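D-mandelate dehydrogenase (Rhodotorula graminis, PDB 2W2K) probably interconverts D-mandelate and its 2-keto acid with a nicotinamide adenine dinucleotide cofactor. Local coordinates at residues P2-G10 with F23-A32; D114-I125 with A173-A182. All coordinates share one frame; numbering follows the deposited sequence.

Contact 1. Residues P2-G10 with F23-A32; sequences PRPRVLLLG and FQQKFEVIPA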
loop_
_atom_site.group_PDB
_atom_site.type_symbol
_atom_site.label_atom_id
_atom_site.label_comp_id
_atom_site.label_asym_id
_atom_site.label_seq_id
_atom_site.Cartn_x
_atom_site.Cartn_y
_atom_site.Cartn_z
ATOM N N PRO B 2 51.768 -6.676 9.624
ATOM C CA PRO B 2 51.146 -6.594 8.264
ATOM C C PRO B 2 49.626 -6.590 8.379
ATOM O O PRO B 2 49.083 -6.713 9.478
ATOM C CB PRO B 2 51.610 -7.737 7.401
ATOM N N ARG B 3 48.961 -6.469 7.239
ATOM C CA ARG B 3 47.499 -6.309 7.164
ATOM C C ARG B 3 46.741 -7.446 7.867
ATOM O O ARG B 3 47.065 -8.622 7.646
ATOM C CB ARG B 3 47.055 -6.286 5.703
ATOM C CG ARG B 3 47.783 -5.287 4.824
ATOM C CD ARG B 3 47.126 -5.189 3.455
ATOM N NE ARG B 3 47.339 -6.396 2.665
ATOM C CZ ARG B 3 46.685 -6.715 1.552
ATOM N NH1 ARG B 3 45.757 -5.911 1.044
ATOM N NH2 ARG B 3 46.969 -7.854 0.932
ATOM N N PRO B 4 45.714 -7.111 8.687
ATOM C CA PRO B 4 44.844 -8.186 9.206
ATOM C C PRO B 4 44.129 -8.916 8.064
ATOM O O PRO B 4 43.941 -8.347 6.974
ATOM C CB PRO B 4 43.834 -7.432 10.075
ATOM C CG PRO B 4 44.581 -6.136 10.474
ATOM C CD PRO B 4 45.301 -5.787 9.197
ATOM N N ARG B 5 43.750 -10.175 8.313
ATOM C CA ARG B 5 43.216 -11.077 7.287
ATOM C C ARG B 5 41.707 -11.349 7.546
ATOM O O ARG B 5 41.300 -11.564 8.704
ATOM C CB ARG B 5 44.029 -12.405 7.291
ATOM C CG ARG B 5 45.590 -12.198 7.139
ATOM C CD ARG B 5 46.408 -13.547 7.089
ATOM N NE ARG B 5 46.324 -14.197 5.780
ATOM C CZ ARG B 5 45.847 -15.420 5.520
ATOM N NH1 ARG B 5 45.409 -16.229 6.488
ATOM N NH2 ARG B 5 45.830 -15.848 4.260
ATOM N N VAL B 6 40.891 -11.305 6.481
ATOM C CA VAL B 6 39.405 -11.377 6.569
ATOM C C VAL B 6 38.834 -12.486 5.652
ATOM O O VAL B 6 39.035 -12.454 4.422
ATOM C CB VAL B 6 38.755 -9.987 6.213
ATOM C CG1 VAL B 6 37.205 -10.014 6.332
ATOM C CG2 VAL B 6 39.353 -8.842 7.074
ATOM N N LEU B 7 38.140 -13.475 6.246
ATOM C CA LEU B 7 37.477 -14.527 5.465
ATOM C C LEU B 7 36.163 -13.972 4.881
ATOM O O LEU B 7 35.325 -13.491 5.638
ATOM C CB LEU B 7 37.170 -15.762 6.355
ATOM C CG LEU B 7 36.582 -16.978 5.593
ATOM C CD1 LEU B 7 37.666 -17.608 4.722
ATOM C CD2 LEU B 7 36.048 -18.013 6.587
ATOM N N LEU B 8 35.990 -14.091 3.555
ATOM C CA LEU B 8 34.775 -13.642 2.830
ATOM C C LEU B 8 33.826 -14.808 2.594
ATOM O O LEU B 8 34.194 -15.749 1.895
ATOM C CB LEU B 8 35.163 -13.023 1.468
ATOM C CG LEU B 8 34.030 -12.597 0.509
ATOM C CD1 LEU B 8 33.082 -11.565 1.181
ATOM C CD2 LEU B 8 34.585 -12.024 -0.777
ATOM N N LEU B 9 32.627 -14.760 3.201
ATOM C CA LEU B 9 31.599 -15.791 3.026
ATOM C C LEU B 9 30.686 -15.457 1.849
ATOM O O LEU B 9 29.808 -14.576 1.941
ATOM C CB LEU B 9 30.740 -15.979 4.296
ATOM C CG LEU B 9 31.322 -16.505 5.609
ATOM C CD1 LEU B 9 30.175 -16.633 6.662
ATOM C CD2 LEU B 9 32.065 -17.839 5.443
ATOM N N GLY B 10 30.894 -16.156 0.738
ATOM C CA GLY B 10 30.113 -15.892 -0.476
ATOM C C GLY B 10 30.595 -14.722 -1.330
ATOM O O GLY B 10 31.785 -14.355 -1.283
ATOM N N PHE B 23 38.552 -1.228 1.490
ATOM C CA PHE B 23 38.563 -2.402 2.404
ATOM C C PHE B 23 39.651 -3.387 1.967
ATOM O O PHE B 23 40.408 -3.886 2.804
ATOM C CB PHE B 23 37.167 -3.084 2.438
ATOM C CG PHE B 23 36.951 -4.021 3.636
ATOM C CD1 PHE B 23 36.561 -3.508 4.870
ATOM C CD2 PHE B 23 37.122 -5.415 3.513
ATOM C CE1 PHE B 23 36.343 -4.346 5.971
ATOM C CE2 PHE B 23 36.899 -6.289 4.640
ATOM C CZ PHE B 23 36.523 -5.738 5.866
ATOM N N GLN B 24 39.746 -3.635 0.658
ATOM C CA GLN B 24 40.712 -4.618 0.102
ATOM C C GLN B 24 42.163 -4.094 0.145
ATOM O O GLN B 24 43.108 -4.876 0.033
ATOM C CB GLN B 24 40.352 -5.007 -1.334
ATOM C CG GLN B 24 39.097 -5.887 -1.491
ATOM C CD GLN B 24 38.710 -6.056 -2.953
ATOM O OE1 GLN B 24 39.075 -7.051 -3.594
ATOM N NE2 GLN B 24 37.975 -5.084 -3.490
ATOM N N GLN B 25 42.328 -2.782 0.328
ATOM C CA GLN B 25 43.674 -2.190 0.518
ATOM C C GLN B 25 44.129 -2.366 1.980
ATOM O O GLN B 25 45.262 -2.786 2.250
ATOM C CB GLN B 25 43.662 -0.695 0.095
ATOM C CG GLN B 25 45.063 0.007 0.033
ATOM C CD GLN B 25 45.726 0.224 1.396
ATOM O OE1 GLN B 25 46.900 -0.133 1.582
ATOM N NE2 GLN B 25 44.991 0.831 2.349
ATOM N N LYS B 26 43.239 -2.049 2.918
ATOM C CA LYS B 26 43.514 -2.172 4.365
ATOM C C LYS B 26 43.658 -3.628 4.878
ATOM O O LYS B 26 44.420 -3.890 5.835
ATOM C CB LYS B 26 42.414 -1.435 5.174
ATOM C CG LYS B 26 42.379 0.092 4.982
ATOM C CD LYS B 26 41.080 0.710 5.541
ATOM C CE LYS B 26 41.170 2.246 5.616
ATOM N NZ LYS B 26 39.818 2.870 5.911
ATOM N N PHE B 27 42.929 -4.557 4.258
ATOM C CA PHE B 27 42.796 -5.963 4.740
ATOM C C PHE B 27 43.096 -6.984 3.625
ATOM O O PHE B 27 42.708 -6.766 2.469
ATOM C CB PHE B 27 41.342 -6.213 5.195
ATOM C CG PHE B 27 40.925 -5.449 6.438
ATOM C CD1 PHE B 27 41.474 -5.761 7.688
ATOM C CD2 PHE B 27 39.964 -4.424 6.363
ATOM C CE1 PHE B 27 41.092 -5.049 8.856
ATOM C CE2 PHE B 27 39.562 -3.718 7.529
ATOM C CZ PHE B 27 40.136 -4.041 8.774
ATOM N N GLU B 28 43.777 -8.091 3.950
ATOM C CA GLU B 28 43.892 -9.225 2.999
ATOM C C GLU B 28 42.583 -10.035 3.020
ATOM O O GLU B 28 42.298 -10.723 4.009
ATOM C CB GLU B 28 45.094 -10.138 3.345
ATOM C CG GLU B 28 45.230 -11.354 2.406
ATOM C CD GLU B 28 46.256 -12.379 2.893
ATOM O OE1 GLU B 28 46.927 -12.122 3.913
ATOM O OE2 GLU B 28 46.348 -13.464 2.275
ATOM N N VAL B 29 41.792 -9.948 1.940
ATOM C CA VAL B 29 40.471 -10.630 1.857
ATOM C C VAL B 29 40.610 -11.996 1.193
ATOM O O VAL B 29 41.122 -12.104 0.057
ATOM C CB VAL B 29 39.402 -9.748 1.107
ATOM C CG1 VAL B 29 38.027 -10.503 0.983
ATOM C CG2 VAL B 29 39.166 -8.460 1.885
ATOM N N ILE B 30 40.180 -13.032 1.924
ATOM C CA ILE B 30 40.310 -14.457 1.532
ATOM C C ILE B 30 38.930 -15.066 1.126
ATOM O O ILE B 30 38.052 -15.218 1.979
ATOM C CB ILE B 30 40.901 -15.307 2.720
ATOM C CG1 ILE B 30 42.129 -14.615 3.370
ATOM C CG2 ILE B 30 41.178 -16.762 2.265
ATOM C CD1 ILE B 30 42.381 -15.078 4.837
ATOM N N PRO B 31 38.718 -15.400 -0.169
ATOM C CA PRO B 31 37.455 -16.106 -0.530
ATOM C C PRO B 31 37.309 -17.501 0.129
ATOM O O PRO B 31 38.228 -18.319 0.047
ATOM C CB PRO B 31 37.537 -16.225 -2.071
ATOM C CG PRO B 31 38.538 -15.210 -2.488
ATOM C CD PRO B 31 39.551 -15.135 -1.360
ATOM N N ALA B 32 36.171 -17.773 0.787
ATOM C CA ALA B 32 35.934 -19.102 1.401
ATOM C C ALA B 32 35.774 -20.216 0.344
ATOM O O ALA B 32 36.059 -21.401 0.614
ATOM C CB ALA B 32 34.693 -19.066 2.360
HETATM O O HOH W 1 48.208 -10.138 5.510
#
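Arg-5 lays its guanidinium over the end of Ile-30, whose CD1 sits 3.5 Å from CZ of Arg-5, off centre on one face. The edge of the same group grips Glu-28 side-on: Arg-5 NE gives to Glu-28 OE1 at 2.9 Å, and Arg-5 NH2 to Glu-28 OE2. Both oxygens are met from above the carboxylate plane, and the two flat groups stand 65° apart instead of lying coplanar. The two side chains run alongside each other in the same direction; Glu-28 is extended, with CG anti to the backbone N (chi1 178°), while Arg-5 bends at chi3. A water donates to Glu-28 OE1 and to Arg-3 O. Arg-3 folds over the turn that leaves the helix, with Glu-28 N above the centre of its guanidinium; Arg-3 NH1 reaches Gln-25 O in a weak bond of 3.4 Å. On the other face of the sheet, Val-6 sets CG2 3.8 Å from CD1 of Phe-27, and Leu-8 CB meets Val-29 CG1. Pro-4 CB, just before the strand, touches CD1 of Phe-27. Beneath the side chains, strands 5-8 and 28-31 pair in parallel: Val-6 N bonds to Glu-28 O, Ile-30 N to Val-6 O at 2.8 Å, and Leu-8 N to Ile-30 O. Glu-28 N to Pro-4 O and Ala-32 N to Leu-8 O extend the pairing at its two ends. Helix 17-26 makes the crossover of this beta-alpha-beta unit. The Arg-5/Glu-28 pair shares its face with Leu-7 and Ile-30, whereas Val-6, Leu-8 and Val-29 lie toward helices 17-26 and 310-330. Because Arg-5 NH1 also bonds to the carbonyls of Tyr-49 and Asp-51, the guanidinium is fixed from several directions.

Contact 2. Residues D114-I125 with A173-A182; sequences DTATSDLALYLI and AIQKEIARKA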
loop_
_atom_site.group_PDB
_atom_site.type_symbol
_atom_site.label_atom_id
_atom_site.label_comp_id
_atom_site.label_asym_id
_atom_site.label_seq_id
_atom_site.Cartn_x
_atom_site.Cartn_y
_atom_site.Cartn_z
ATOM N N ASP B 114 14.803 -0.819 8.371
ATOM C CA ASP B 114 13.606 -0.234 9.071
ATOM C C ASP B 114 12.604 0.420 8.098
ATOM O O ASP B 114 11.387 0.222 8.215
ATOM C CB ASP B 114 13.995 0.804 10.148
ATOM C CG ASP B 114 14.636 0.181 11.418
ATOM O OD1 ASP B 114 14.817 -1.048 11.496
ATOM O OD2 ASP B 114 14.988 0.960 12.349
ATOM N N THR B 115 13.103 1.187 7.128
ATOM C CA THR B 115 12.205 1.859 6.165
ATOM C C THR B 115 11.486 0.819 5.272
ATOM O O THR B 115 10.251 0.865 5.117
ATOM C CB THR B 115 12.979 2.903 5.307
ATOM O OG1 THR B 115 13.412 3.987 6.165
ATOM C CG2 THR B 115 12.094 3.461 4.134
ATOM N N ALA B 116 12.260 -0.109 4.693
ATOM C CA ALA B 116 11.686 -1.136 3.800
ATOM C C ALA B 116 10.635 -2.026 4.507
ATOM O O ALA B 116 9.541 -2.209 3.979
ATOM C CB ALA B 116 12.785 -1.980 3.106
ATOM N N THR B 117 10.944 -2.536 5.706
ATOM C CA THR B 117 10.041 -3.484 6.385
ATOM C C THR B 117 8.749 -2.779 6.831
ATOM O O THR B 117 7.639 -3.344 6.679
ATOM C CB THR B 117 10.719 -4.205 7.582
ATOM O OG1 THR B 117 11.965 -4.767 7.153
ATOM C CG2 THR B 117 9.824 -5.358 8.130
ATOM N N SER B 118 8.880 -1.555 7.360
ATOM C CA SER B 118 7.668 -0.771 7.759
ATOM C C SER B 118 6.753 -0.385 6.567
ATOM O O SER B 118 5.511 -0.414 6.701
ATOM C CB SER B 118 8.013 0.454 8.632
ATOM O OG SER B 118 8.828 1.417 7.942
ATOM N N ASP B 119 7.357 -0.009 5.426
ATOM C CA ASP B 119 6.589 0.263 4.182
ATOM C C ASP B 119 5.837 -0.990 3.694
ATOM O O ASP B 119 4.679 -0.891 3.240
ATOM C CB ASP B 119 7.531 0.735 3.054
ATOM C CG ASP B 119 7.911 2.224 3.149
ATOM O OD1 ASP B 119 7.330 2.958 3.991
ATOM O OD2 ASP B 119 8.806 2.660 2.365
ATOM N N LEU B 120 6.493 -2.165 3.740
ATOM C CA LEU B 120 5.843 -3.432 3.286
ATOM C C LEU B 120 4.691 -3.815 4.230
ATOM O O LEU B 120 3.637 -4.281 3.769
ATOM C CB LEU B 120 6.868 -4.599 3.124
ATOM C CG LEU B 120 6.503 -5.893 2.332
ATOM C CD1 LEU B 120 5.719 -6.923 3.164
ATOM C CD2 LEU B 120 5.782 -5.638 0.971
ATOM N N ALA B 121 4.855 -3.585 5.537
ATOM C CA ALA B 121 3.721 -3.783 6.470
ATOM C C ALA B 121 2.526 -2.848 6.168
ATOM O O ALA B 121 1.359 -3.279 6.226
ATOM C CB ALA B 121 4.190 -3.635 7.945
ATOM N N LEU B 122 2.821 -1.587 5.816
ATOM C CA LEU B 122 1.776 -0.617 5.420
ATOM C C LEU B 122 1.020 -1.078 4.156
ATOM O O LEU B 122 -0.214 -0.939 4.081
ATOM C CB LEU B 122 2.335 0.818 5.225
ATOM C CG LEU B 122 1.262 1.945 5.296
ATOM C CD1 LEU B 122 0.812 2.195 6.755
ATOM C CD2 LEU B 122 1.799 3.238 4.662
ATOM N N TYR B 123 1.754 -1.632 3.178
ATOM C CA TYR B 123 1.148 -2.264 1.986
ATOM C C TYR B 123 0.149 -3.396 2.355
ATOM O O TYR B 123 -0.986 -3.446 1.827
ATOM C CB TYR B 123 2.272 -2.792 1.051
ATOM C CG TYR B 123 1.824 -3.722 -0.078
ATOM C CD1 TYR B 123 1.459 -3.208 -1.331
ATOM C CD2 TYR B 123 1.804 -5.120 0.094
ATOM C CE1 TYR B 123 1.065 -4.067 -2.386
ATOM C CE2 TYR B 123 1.386 -5.988 -0.957
ATOM C CZ TYR B 123 1.028 -5.452 -2.183
ATOM O OH TYR B 123 0.643 -6.297 -3.231
ATOM N N LEU B 124 0.564 -4.300 3.246
ATOM C CA LEU B 124 -0.332 -5.400 3.691
ATOM C C LEU B 124 -1.575 -4.869 4.453
ATOM O O LEU B 124 -2.684 -5.408 4.286
ATOM C CB LEU B 124 0.427 -6.407 4.555
ATOM C CG LEU B 124 1.641 -7.152 3.937
ATOM C CD1 LEU B 124 2.309 -8.002 5.010
ATOM C CD2 LEU B 124 1.175 -8.018 2.725
ATOM N N ILE B 125 -1.394 -3.823 5.265
ATOM C CA ILE B 125 -2.532 -3.151 5.984
ATOM C C ILE B 125 -3.562 -2.566 5.000
ATOM O O ILE B 125 -4.787 -2.789 5.135
ATOM C CB ILE B 125 -2.034 -2.053 7.009
ATOM C CG1 ILE B 125 -1.291 -2.715 8.178
ATOM C CG2 ILE B 125 -3.229 -1.233 7.570
ATOM C CD1 ILE B 125 -0.475 -1.702 9.105
ATOM N N ALA B 173 11.659 -0.725 17.046
ATOM C CA ALA B 173 12.002 0.287 16.023
ATOM C C ALA B 173 11.141 0.220 14.742
ATOM O O ALA B 173 10.639 1.255 14.261
ATOM C CB ALA B 173 13.492 0.233 15.699
ATOM N N ILE B 174 10.955 -0.993 14.204
ATOM C CA ILE B 174 10.172 -1.159 12.961
ATOM C C ILE B 174 8.718 -0.772 13.217
ATOM O O ILE B 174 8.133 -0.041 12.412
ATOM C CB ILE B 174 10.297 -2.604 12.349
ATOM C CG1 ILE B 174 11.707 -2.822 11.761
ATOM C CG2 ILE B 174 9.243 -2.856 11.256
ATOM C CD1 ILE B 174 12.045 -4.273 11.438
ATOM N N GLN B 175 8.132 -1.273 14.317
ATOM C CA GLN B 175 6.715 -0.951 14.639
ATOM C C GLN B 175 6.443 0.549 14.889
ATOM O O GLN B 175 5.371 1.062 14.516
ATOM C CB GLN B 175 6.206 -1.798 15.824
ATOM C CG GLN B 175 4.649 -1.770 16.011
ATOM C CD GLN B 175 3.924 -2.901 15.238
ATOM O OE1 GLN B 175 3.520 -2.720 14.076
ATOM N NE2 GLN B 175 3.757 -4.061 15.886
ATOM N N LYS B 176 7.404 1.259 15.504
ATOM C CA LYS B 176 7.283 2.712 15.673
ATOM C C LYS B 176 7.106 3.418 14.328
ATOM O O LYS B 176 6.336 4.399 14.236
ATOM C CB LYS B 176 8.462 3.308 16.484
ATOM C CG LYS B 176 8.458 2.898 17.974
ATOM C CD LYS B 176 9.728 3.471 18.666
ATOM C CE LYS B 176 9.773 3.156 20.161
ATOM N NZ LYS B 176 10.995 3.799 20.774
ATOM N N GLU B 177 7.762 2.895 13.283
ATOM C CA GLU B 177 7.615 3.465 11.919
ATOM C C GLU B 177 6.309 3.016 11.247
ATOM O O GLU B 177 5.656 3.830 10.585
ATOM C CB GLU B 177 8.826 3.114 11.031
ATOM C CG GLU B 177 10.047 4.043 11.245
ATOM C CD GLU B 177 9.772 5.476 10.772
ATOM O OE1 GLU B 177 9.801 5.711 9.540
ATOM O OE2 GLU B 177 9.541 6.370 11.631
ATOM N N ILE B 178 5.945 1.728 11.390
ATOM C CA ILE B 178 4.597 1.264 11.006
ATOM C C ILE B 178 3.504 2.201 11.606
ATOM O O ILE B 178 2.639 2.719 10.871
ATOM C CB ILE B 178 4.328 -0.258 11.363
ATOM C CG1 ILE B 178 5.358 -1.198 10.684
ATOM C CG2 ILE B 178 2.883 -0.662 10.963
ATOM C CD1 ILE B 178 5.248 -2.693 11.138
ATOM N N ALA B 179 3.577 2.441 12.927
ATOM C CA ALA B 179 2.555 3.231 13.652
ATOM C C ALA B 179 2.552 4.702 13.241
ATOM O O ALA B 179 1.492 5.320 13.137
ATOM C CB ALA B 179 2.741 3.102 15.201
ATOM N N ARG B 180 3.731 5.272 13.020
ATOM C CA ARG B 180 3.828 6.685 12.576
ATOM C C ARG B 180 3.100 6.852 11.217
ATOM O O ARG B 180 2.301 7.796 11.019
ATOM C CB ARG B 180 5.296 7.129 12.457
ATOM C CG ARG B 180 5.477 8.631 12.095
ATOM C CD ARG B 180 6.942 9.036 11.867
ATOM N NE ARG B 180 7.557 8.360 10.733
ATOM C CZ ARG B 180 7.336 8.662 9.446
ATOM N NH1 ARG B 180 6.518 9.653 9.095
ATOM N NH2 ARG B 180 7.940 7.967 8.504
ATOM N N LYS B 181 3.369 5.926 10.302
ATOM C CA LYS B 181 2.761 5.970 8.961
ATOM C C LYS B 181 1.234 5.690 9.009
ATOM O O LYS B 181 0.451 6.391 8.357
ATOM C CB LYS B 181 3.531 5.031 8.009
ATOM C CG LYS B 181 4.991 5.501 7.704
ATOM C CD LYS B 181 5.827 4.360 7.027
ATOM C CE LYS B 181 7.279 4.786 6.917
ATOM N NZ LYS B 181 8.202 3.704 6.454
ATOM N N ALA B 182 0.821 4.710 9.816
ATOM C CA ALA B 182 -0.603 4.353 9.935
ATOM C C ALA B 182 -1.448 5.412 10.667
ATOM O O ALA B 182 -2.598 5.658 10.268
ATOM C CB ALA B 182 -0.768 2.975 10.621
HETATM O O HOH W 2 10.719 5.134 7.036
#
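The carboxylate of Asp-119 receives Lys-181 NZ from above its plane, OD1 of Asp-119 standing 2.7 Å from that nitrogen in a salt bridge. At its edge, the flat guanidinium of Arg-180 holds the carboxylate of Glu-177 within one helix, NE to OE2 and NH2 to OE1, on the syn side but about 30° out of the carboxylate plane. Lys-181 crosses Asp-119 at about a right angle; its chain, extended beyond CG, carries the ammonium across to helix 114-130, where Lys-181 NZ gives a second bond, 2.8 Å, to Ser-118 OG. A water takes a third bond from NZ, donates to Glu-177 OE1 and also bonds Thr-115 OG1, so the buried lysine has three polar partners. Ser-118 and Lys-181 are reciprocal knobs: the serine sits among Ile-174, Glu-177, Ile-178 and Lys-181, the lysine among Thr-115, Ser-118, Asp-119 and Leu-122. With chi1 at 63°, Ser-118 OG lies between its backbone N and carbonyl carbon, near Asp-114 O. Further along, Ile-178 CD1 reaches Ala-121 CB at a tight 3.5 Å, and its CG2 meets Ile-125 CD1. Ile-174 CG2 lies 4.0 Å from Thr-117 CG2. The close approach, 8.6 Å between axes crossing at -48°, is consistent with the small side chains of Ser-118 and Ala-121. Arg-180 also bonds to the backbone of the neighbouring subunit. Helix 173-185 follows strand 165-169 after a short loop and begins with the NAD(+)-binding residues Ala-173 and Ile-174, as expected of the first strand-to-helix turn of a Rossmann fold, here packed against helix 114-130.

Overall arrangement
Contacts 1 and 2 belong to different lobes of the chain, with centres 36 Å apart and nearest atoms about 21 Å apart. Contact 1 joins the edge strand 28-31 to strand 5-8 in the five-stranded parallel sheet; contact 2 packs two helices beside the seven-stranded, Rossmann-type sheet. Contact 2 borders the NAD(+) site, and contact 1 lies away from it: the side chain of Ala-121 is about 4 Å from that of the site residue Thr-255, and that of Thr-117 about 4 Å from Gly-307. Helix 310-330 reaches back to touch contact 1, tying the chain's C-terminal part to its N-terminal lobe. In this family the active site lies in the cleft between the two lobes.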